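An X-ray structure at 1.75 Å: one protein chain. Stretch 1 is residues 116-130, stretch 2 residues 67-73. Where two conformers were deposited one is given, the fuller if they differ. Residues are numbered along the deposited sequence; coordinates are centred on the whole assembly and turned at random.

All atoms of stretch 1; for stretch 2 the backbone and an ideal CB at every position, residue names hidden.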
ATOM      1  N   ALA A 116       6.906  -4.133  -9.011  1.00 15.22           N
ATOM      2  CA  ALA A 116       7.702  -3.206  -9.823  1.00 15.18           C
ATOM      3  C   ALA A 116       6.951  -1.920 -10.184  1.00 14.96           C
ATOM      4  O   ALA A 116       7.562  -0.905 -10.512  1.00 15.08           O
ATOM      5  CB  ALA A 116       8.205  -3.909 -11.090  1.00 15.51           C
ATOM      6  N   ARG A 117       5.625  -1.965 -10.133  1.00 14.64           N
ATOM      7  CA  ARG A 117       4.803  -0.790 -10.398  1.00 14.40           C
ATOM      8  C   ARG A 117       5.039   0.340  -9.387  1.00 14.61           C
ATOM      9  O   ARG A 117       4.697   1.494  -9.655  1.00 15.51           O
ATOM     10  CB  ARG A 117       3.315  -1.141 -10.424  1.00 14.18           C
ATOM     11  CG  ARG A 117       2.883  -2.000 -11.604  1.00 16.91           C
ATOM     12  CD  ARG A 117       3.006  -1.264 -12.934  1.00 20.89           C
ATOM     13  NE  ARG A 117       2.443  -2.057 -14.033  1.00 21.67           N
ATOM     14  CZ  ARG A 117       1.241  -1.851 -14.555  1.00 23.59           C
ATOM     15  NH1 ARG A 117       0.465  -0.874 -14.090  1.00 23.66           N
ATOM     16  NH2 ARG A 117       0.806  -2.626 -15.542  1.00 24.47           N
ATOM     17  N   LEU A 118       5.603  -0.008  -8.229  1.00 15.13           N
ATOM     18  CA  LEU A 118       5.889   0.977  -7.185  1.00 15.18           C
ATOM     19  C   LEU A 118       7.158   1.771  -7.481  1.00 15.54           C
ATOM     20  O   LEU A 118       7.407   2.817  -6.859  1.00 15.59           O
ATOM     21  CB  LEU A 118       6.064   0.275  -5.842  1.00 15.57           C
ATOM     22  CG  LEU A 118       4.857  -0.147  -4.999  1.00 17.47           C
ATOM     23  CD1 LEU A 118       3.750  -0.773  -5.798  1.00 20.33           C
ATOM     24  CD2 LEU A 118       5.339  -1.092  -3.871  1.00 16.23           C
ATOM     25  N   ALA A 119       7.967   1.272  -8.409  1.00 15.34           N
ATOM     26  CA  ALA A 119       9.339   1.780  -8.550  1.00 15.93           C
ATOM     27  C   ALA A 119       9.431   3.258  -8.956  1.00 16.94           C
ATOM     28  O   ALA A 119      10.195   4.010  -8.346  1.00 17.15           O
ATOM     29  CB  ALA A 119      10.153   0.891  -9.487  1.00 16.34           C
ATOM     30  N   PRO A 120       8.673   3.686  -9.986  1.00 17.62           N
ATOM     31  CA  PRO A 120       8.810   5.088 -10.402  1.00 18.25           C
ATOM     32  C   PRO A 120       8.615   6.086  -9.256  1.00 18.61           C
ATOM     33  O   PRO A 120       9.442   6.986  -9.064  1.00 17.93           O
ATOM     34  CB  PRO A 120       7.732   5.228 -11.479  1.00 18.67           C
ATOM     35  CG  PRO A 120       7.680   3.835 -12.083  1.00 19.18           C
ATOM     36  CD  PRO A 120       7.725   2.961 -10.859  1.00 18.08           C
ATOM     37  N   THR A 121       7.550   5.909  -8.478  1.00 18.23           N
ATOM     38  CA  THR A 121       7.263   6.820  -7.375  1.00 18.24           C
ATOM     39  C   THR A 121       8.287   6.674  -6.250  1.00 17.58           C
ATOM     40  O   THR A 121       8.766   7.674  -5.710  1.00 16.57           O
ATOM     41  CB  THR A 121       5.813   6.624  -6.869  1.00 18.49           C
ATOM     42  OG1 THR A 121       4.918   7.015  -7.916  1.00 20.63           O
ATOM     43  CG2 THR A 121       5.531   7.496  -5.659  1.00 19.08           C
ATOM     44  N   LEU A 122       8.627   5.435  -5.902  1.00 16.23           N
ATOM     45  CA  LEU A 122       9.624   5.215  -4.849  1.00 16.41           C
ATOM     46  C   LEU A 122      10.990   5.822  -5.191  1.00 16.55           C
ATOM     47  O   LEU A 122      11.643   6.386  -4.313  1.00 16.82           O
ATOM     48  CB  LEU A 122       9.738   3.744  -4.472  1.00 16.45           C
ATOM     49  CG  LEU A 122       8.539   3.224  -3.650  1.00 15.71           C
ATOM     50  CD1 LEU A 122       8.687   1.746  -3.397  1.00 17.05           C
ATOM     51  CD2 LEU A 122       8.400   3.964  -2.297  1.00 18.31           C
ATOM     52  N   ARG A 123      11.395   5.731  -6.462  1.00 16.25           N
ATOM     53  CA  ARG A 123      12.650   6.357  -6.922  1.00 16.96           C
ATOM     54  C   ARG A 123      12.621   7.882  -6.758  1.00 17.43           C
ATOM     55  O   ARG A 123      13.600   8.475  -6.296  1.00 18.37           O
ATOM     56  CB  ARG A 123      12.942   5.993  -8.382  1.00 16.49           C
ATOM     57  CG  ARG A 123      13.301   4.521  -8.566  1.00 16.82           C
ATOM     58  CD  ARG A 123      13.350   4.116 -10.036  1.00 15.47           C
ATOM     59  NE  ARG A 123      13.499   2.667 -10.180  1.00 16.30           N
ATOM     60  CZ  ARG A 123      13.000   1.954 -11.187  1.00 16.71           C
ATOM     61  NH1 ARG A 123      12.311   2.543 -12.158  1.00 16.89           N
ATOM     62  NH2 ARG A 123      13.177   0.642 -11.215  1.00 17.77           N
ATOM     63  N   LYS A 124      11.499   8.496  -7.135  1.00 18.02           N
ATOM     64  CA  LYS A 124      11.329   9.946  -7.031  1.00 19.42           C
ATOM     65  C   LYS A 124      11.363  10.391  -5.574  1.00 18.44           C
ATOM     66  O   LYS A 124      12.039  11.373  -5.225  1.00 17.90           O
ATOM     67  CB  LYS A 124      10.018  10.400  -7.674  1.00 19.59           C
ATOM     68  CG  LYS A 124       9.962  10.308  -9.196  1.00 21.79           C
ATOM     69  CD  LYS A 124       8.605  10.820  -9.701  1.00 22.74           C
ATOM     70  CE  LYS A 124       8.510  10.810 -11.230  1.00 27.51           C
ATOM     71  NZ  LYS A 124       9.274  11.931 -11.864  1.00 30.41           N
ATOM     72  N   LYS A 125      10.638   9.668  -4.717  1.00 17.58           N
ATOM     73  CA  LYS A 125      10.664   9.970  -3.271  1.00 16.97           C
ATOM     74  C   LYS A 125      12.054   9.821  -2.669  1.00 17.09           C
ATOM     75  O   LYS A 125      12.532  10.719  -1.967  1.00 16.57           O
ATOM     76  CB  LYS A 125       9.705   9.065  -2.499  1.00 16.63           C
ATOM     77  CG  LYS A 125       8.245   9.358  -2.685  1.00 17.78           C
ATOM     78  CD  LYS A 125       7.453   8.533  -1.664  1.00 18.27           C
ATOM     79  CE  LYS A 125       5.964   8.812  -1.721  1.00 20.28           C
ATOM     80  NZ  LYS A 125       5.627  10.211  -1.333  1.00 20.21           N
ATOM     81  N   ALA A 126      12.703   8.684  -2.927  1.00 16.87           N
ATOM     82  CA  ALA A 126      14.042   8.450  -2.420  1.00 17.33           C
ATOM     83  C   ALA A 126      14.971   9.607  -2.818  1.00 17.83           C
ATOM     84  O   ALA A 126      15.711  10.130  -1.982  1.00 17.64           O
ATOM     85  CB  ALA A 126      14.580   7.125  -2.916  1.00 17.14           C
ATOM     86  N   HIS A 127      14.897  10.026  -4.080  1.00 18.60           N
ATOM     87  CA  HIS A 127      15.696  11.171  -4.562  1.00 19.68           C
ATOM     88  C   HIS A 127      15.362  12.469  -3.832  1.00 19.83           C
ATOM     89  O   HIS A 127      16.261  13.120  -3.290  1.00 19.90           O
ATOM     90  CB  HIS A 127      15.522  11.387  -6.069  1.00 20.14           C
ATOM     91  CG  HIS A 127      16.220  12.615  -6.574  1.00 21.99           C
ATOM     92  ND1 HIS A 127      17.592  12.720  -6.612  1.00 25.00           N
ATOM     93  CD2 HIS A 127      15.738  13.800  -7.019  1.00 23.83           C
ATOM     94  CE1 HIS A 127      17.929  13.909  -7.083  1.00 24.11           C
ATOM     95  NE2 HIS A 127      16.822  14.586  -7.333  1.00 24.67           N
ATOM     96  N   ASN A 128      14.080  12.836  -3.839  1.00 19.69           N
ATOM     97  CA  ASN A 128      13.618  14.077  -3.213  0.50 19.89           C
ATOM     98  C   ASN A 128      14.031  14.138  -1.747  1.00 19.98           C
ATOM     99  O   ASN A 128      14.524  15.163  -1.274  1.00 19.62           O
ATOM    100  CB  ASN A 128      12.097  14.239  -3.349  0.50 19.84           C
ATOM    101  CG  ASN A 128      11.651  14.578  -4.777  0.50 20.25           C
ATOM    102  OD1 ASN A 128      12.454  14.971  -5.625  0.50 20.96           O
ATOM    103  ND2 ASN A 128      10.355  14.443  -5.031  0.50 20.81           N
ATOM    104  N   TYR A 129      13.840  13.032  -1.036  1.00 19.97           N
ATOM    105  CA  TYR A 129      14.192  12.968   0.381  1.00 20.54           C
ATOM    106  C   TYR A 129      15.704  12.991   0.633  1.00 21.31           C
ATOM    107  O   TYR A 129      16.162  13.599   1.603  1.00 21.45           O
ATOM    108  CB  TYR A 129      13.506  11.759   1.047  1.00 20.90           C
ATOM    109  CG  TYR A 129      11.990  11.862   1.025  1.00 20.85           C
ATOM    110  CD1 TYR A 129      11.362  13.072   0.748  1.00 21.22           C
ATOM    111  CD2 TYR A 129      11.182  10.754   1.308  1.00 22.49           C
ATOM    112  CE1 TYR A 129       9.989  13.195   0.723  1.00 22.40           C
ATOM    113  CE2 TYR A 129       9.781  10.869   1.287  1.00 21.93           C
ATOM    114  CZ  TYR A 129       9.203  12.099   1.003  1.00 22.42           C
ATOM    115  OH  TYR A 129       7.843  12.281   0.981  1.00 23.87           O
ATOM    116  N   SER A 130      16.477  12.340  -0.240  1.00 21.43           N
ATOM    117  CA  SER A 130      17.943  12.400  -0.160  1.00 22.04           C
ATOM    118  C   SER A 130      18.442  13.829  -0.335  1.00 21.98           C
ATOM    119  O   SER A 130      19.327  14.283   0.406  1.00 22.15           O
ATOM    120  CB  SER A 130      18.586  11.478  -1.204  1.00 22.12           C
ATOM    121  OG  SER A 130      18.457  10.121  -0.807  1.00 24.24           O
ATOM    122  N   UNK A  67       3.421   6.608   8.551  1.00 14.07           N
ATOM    123  CA  UNK A  67       2.977   6.132   7.241  1.00 13.27           C
ATOM    124  C   UNK A  67       3.115   7.207   6.186  1.00 13.37           C
ATOM    125  O   UNK A  67       2.470   8.263   6.267  1.00 13.06           O
ATOM    126  CB  UNK A  67       1.525   5.655   7.308  1.00 13.27           C
ATOM    127  N   UNK A  68       3.961   6.914   5.193  1.00 12.20           N
ATOM    128  CA  UNK A  68       4.148   7.753   4.023  1.00 13.08           C
ATOM    129  C   UNK A  68       3.333   7.106   2.904  1.00 12.82           C
ATOM    130  O   UNK A  68       3.705   6.059   2.371  1.00 12.73           O
ATOM    131  CB  UNK A  68       5.625   7.896   3.650  1.00 13.08           C
ATOM    132  N   UNK A  69       2.204   7.722   2.591  1.00 11.87           N
ATOM    133  CA  UNK A  69       1.188   7.076   1.751  1.00 12.91           C
ATOM    134  C   UNK A  69       1.290   7.541   0.303  1.00 13.48           C
ATOM    135  O   UNK A  69       1.361   8.746   0.028  1.00 14.09           O
ATOM    136  CB  UNK A  69      -0.214   7.364   2.292  1.00 12.91           C
ATOM    137  N   UNK A  70       1.317   6.592  -0.628  1.00 13.14           N
ATOM    138  CA  UNK A  70       1.292   6.966  -2.041  1.00 13.34           C
ATOM    139  C   UNK A  70       0.373   6.055  -2.845  1.00 14.20           C
ATOM    140  O   UNK A  70       0.023   4.968  -2.395  1.00 13.49           O
ATOM    141  CB  UNK A  70       2.706   6.926  -2.625  1.00 13.34           C
ATOM    142  N   UNK A  71      -0.033   6.532  -4.020  1.00 14.08           N
ATOM    143  CA  UNK A  71      -1.025   5.843  -4.841  1.00 15.06           C
ATOM    144  C   UNK A  71      -0.416   5.351  -6.134  1.00 15.68           C
ATOM    145  O   UNK A  71       0.309   6.095  -6.822  1.00 15.67           O
ATOM    146  CB  UNK A  71      -2.210   6.763  -5.139  1.00 15.06           C
ATOM    147  N   UNK A  72      -0.689   4.084  -6.429  1.00 15.46           N
ATOM    148  CA  UNK A  72      -0.208   3.403  -7.632  1.00 16.95           C
ATOM    149  C   UNK A  72      -1.446   3.031  -8.438  1.00 17.69           C
ATOM    150  O   UNK A  72      -2.101   2.025  -8.166  1.00 16.69           O
ATOM    151  CB  UNK A  72       0.640   2.174  -7.298  1.00 16.95           C
ATOM    152  N   UNK A  73      -1.776   3.884  -9.402  1.00 19.48           N
ATOM    153  CA  UNK A  73      -2.983   3.721 -10.208  1.00 21.34           C
ATOM    154  C   UNK A  73      -2.626   3.584 -11.688  1.00 23.41           C
ATOM    155  O   UNK A  73      -1.449   3.614 -12.055  1.00 24.28           O
ATOM    156  CB  UNK A  73      -3.931   4.903  -9.997  1.00 21.34           C
TER

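Stretch 2 runs as an extended strand, nearly antiparallel to the helix of stretch 1: the two N-to-C directions differ by 147° and the axes approach to 9.4 Å. Side chains of a strand alternate, so one set of positions should meet the helix and the other should turn its back on it.

Position 67 has an ideal CB with nothing of stretch 1 within 5.5 Å. The helix sets no rule here beyond the extended backbone, which beta-branched and aromatic residues tolerate well. The deposited residue is Phe67, and it makes no contact with stretch 1.

At position 68 the CA-to-CB bond points toward the helix, but the nearest atom is distant: Lys125 CE lies 5.5 Å from the ideal CB. At much the same distance from that CB stand Lys125 NZ (5.5 Å) and Tyr129 OH (5.6 Å), the tyrosine one turn further along. A long side chain is needed to reach them, and an acid would answer the lysine's charge; Glu fits best, while Gln or Met could span the gap without pairing the charge. The residue is Glu68, with chi1 t and chi2 p. Its OE2 accepts a hydrogen bond from Lys125 NZ at 2.8 Å, forming a salt bridge. The same OE2 is modelled only 2.3 Å from Tyr129 OH, too short to interpret, so the exact place of the carboxylate oxygen is less sure.

Position 69 points away, and stretch 1 cannot choose its side chain. It is Val69. Its backbone still takes part: a water donates to Val69 O at 2.6 Å and accepts a weak hydrogen bond from Lys125 NZ at 3.3 Å.

Position 70 faces the helix closely. Its ideal CB is 3.9 Å from Lys125 CE and 4.2 Å from Thr121 CG2, and the ends of Leu118 and Leu122 lie further on. This lining is mostly carbon, so a large apolar residue suits: Phe, Leu or Met. The deposited Phe70, chi1 p, has the largest area of its stretch covered by stretch 1. Phe70 CZ meets Leu122 CD2 at 3.7 Å and Leu118 CG at 4.0 Å, the latter at the ring edge, while Phe70 CD1 lies 3.5 Å from Thr121 CG2. The aliphatic part of Lys125 adds to the packing, with its CE 3.8 Å from Phe70 CB.

Position 71 points away again and accepts many residues as far as the helix is concerned; it is Phe71. Its carbonyl is tied to the helix through a water, 2.9 Å from Phe71 O and 2.7 Å from Thr121 OG1.

Position 72 returns toward stretch 1, where the ideal CB is 4.5 Å from Leu118 CD1 and 4.7 Å from Arg117 O. These distances leave room for about one carbon towards Leu118 CD1 and one towards Arg117; Val or Ile would fill it, while Ala would pack loosely. Val72 sets CG2 3.9 Å from Leu118 CD1 and CG1 3.9 Å from Arg117 CB.

Position 73 points away, leaving the choice open; it is Leu73. A water joins Leu73 O, at 3.1 Å, to Arg117 NH1, at 2.9 Å.

Stretch 2, residues 67-73: FEVFFVL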
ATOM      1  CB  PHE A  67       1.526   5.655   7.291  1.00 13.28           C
ATOM      2  CG  PHE A  67       1.336   4.301   7.934  1.00 13.91           C
ATOM      3  CD1 PHE A  67       2.036   3.180   7.475  1.00 14.73           C
ATOM      4  CD2 PHE A  67       0.424   4.144   8.959  1.00 14.03           C
ATOM      5  CE1 PHE A  67       1.845   1.924   8.061  1.00 15.02           C
ATOM      6  CE2 PHE A  67       0.202   2.894   9.539  1.00 14.68           C
ATOM      7  CZ  PHE A  67       0.923   1.783   9.095  1.00 14.38           C
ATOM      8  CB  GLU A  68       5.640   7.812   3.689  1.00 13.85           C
ATOM      9  CG  GLU A  68       6.023   8.444   2.351  1.00 16.29           C
ATOM     10  CD  GLU A  68       5.939   9.942   2.351  1.00 19.79           C
ATOM     11  OE1 GLU A  68       5.427  10.533   3.341  1.00 19.61           O
ATOM     12  OE2 GLU A  68       6.404  10.530   1.343  1.00 22.02           O
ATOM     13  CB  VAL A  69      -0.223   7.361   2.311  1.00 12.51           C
ATOM     14  CG1 VAL A  69      -1.314   6.817   1.380  1.00 14.61           C
ATOM     15  CG2 VAL A  69      -0.344   6.755   3.719  1.00 13.53           C
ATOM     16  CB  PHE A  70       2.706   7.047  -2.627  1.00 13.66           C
ATOM     17  CG  PHE A  70       3.426   5.726  -2.716  1.00 12.44           C
ATOM     18  CD1 PHE A  70       3.584   5.093  -3.952  1.00 13.91           C
ATOM     19  CD2 PHE A  70       3.983   5.133  -1.576  1.00 14.16           C
ATOM     20  CE1 PHE A  70       4.286   3.881  -4.056  1.00 13.75           C
ATOM     21  CE2 PHE A  70       4.676   3.905  -1.662  1.00 14.01           C
ATOM     22  CZ  PHE A  70       4.822   3.279  -2.902  1.00 15.25           C
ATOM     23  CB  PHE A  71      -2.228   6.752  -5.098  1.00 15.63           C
ATOM     24  CG  PHE A  71      -2.943   7.148  -3.840  1.00 15.85           C
ATOM     25  CD1 PHE A  71      -2.480   8.217  -3.064  1.00 17.58           C
ATOM     26  CD2 PHE A  71      -4.067   6.444  -3.416  1.00 17.23           C
ATOM     27  CE1 PHE A  71      -3.126   8.568  -1.869  1.00 16.47           C
ATOM     28  CE2 PHE A  71      -4.724   6.793  -2.233  1.00 16.54           C
ATOM     29  CZ  PHE A  71      -4.246   7.861  -1.465  1.00 15.88           C
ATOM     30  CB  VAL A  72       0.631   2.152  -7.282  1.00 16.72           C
ATOM     31  CG1 VAL A  72       1.158   1.465  -8.559  1.00 17.17           C
ATOM     32  CG2 VAL A  72       1.801   2.529  -6.365  1.00 18.20           C
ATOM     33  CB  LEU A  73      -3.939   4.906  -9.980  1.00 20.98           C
ATOM     34  CG  LEU A  73      -4.219   5.323  -8.531  1.00 20.55           C
ATOM     35  CD1 LEU A  73      -4.989   6.643  -8.478  1.00 22.01           C
ATOM     36  CD2 LEU A  73      -4.984   4.234  -7.810  1.00 21.00           C
TER
HETATM   37  O   HOH W   1       2.922  10.727   0.523  1.00 21.69           O
HETATM   38  O   HOH W   2       2.737   5.550  -8.299  1.00 35.66           O
HETATM   39  O   HOH W   3       0.762   1.405 -12.330  1.00 29.41           O
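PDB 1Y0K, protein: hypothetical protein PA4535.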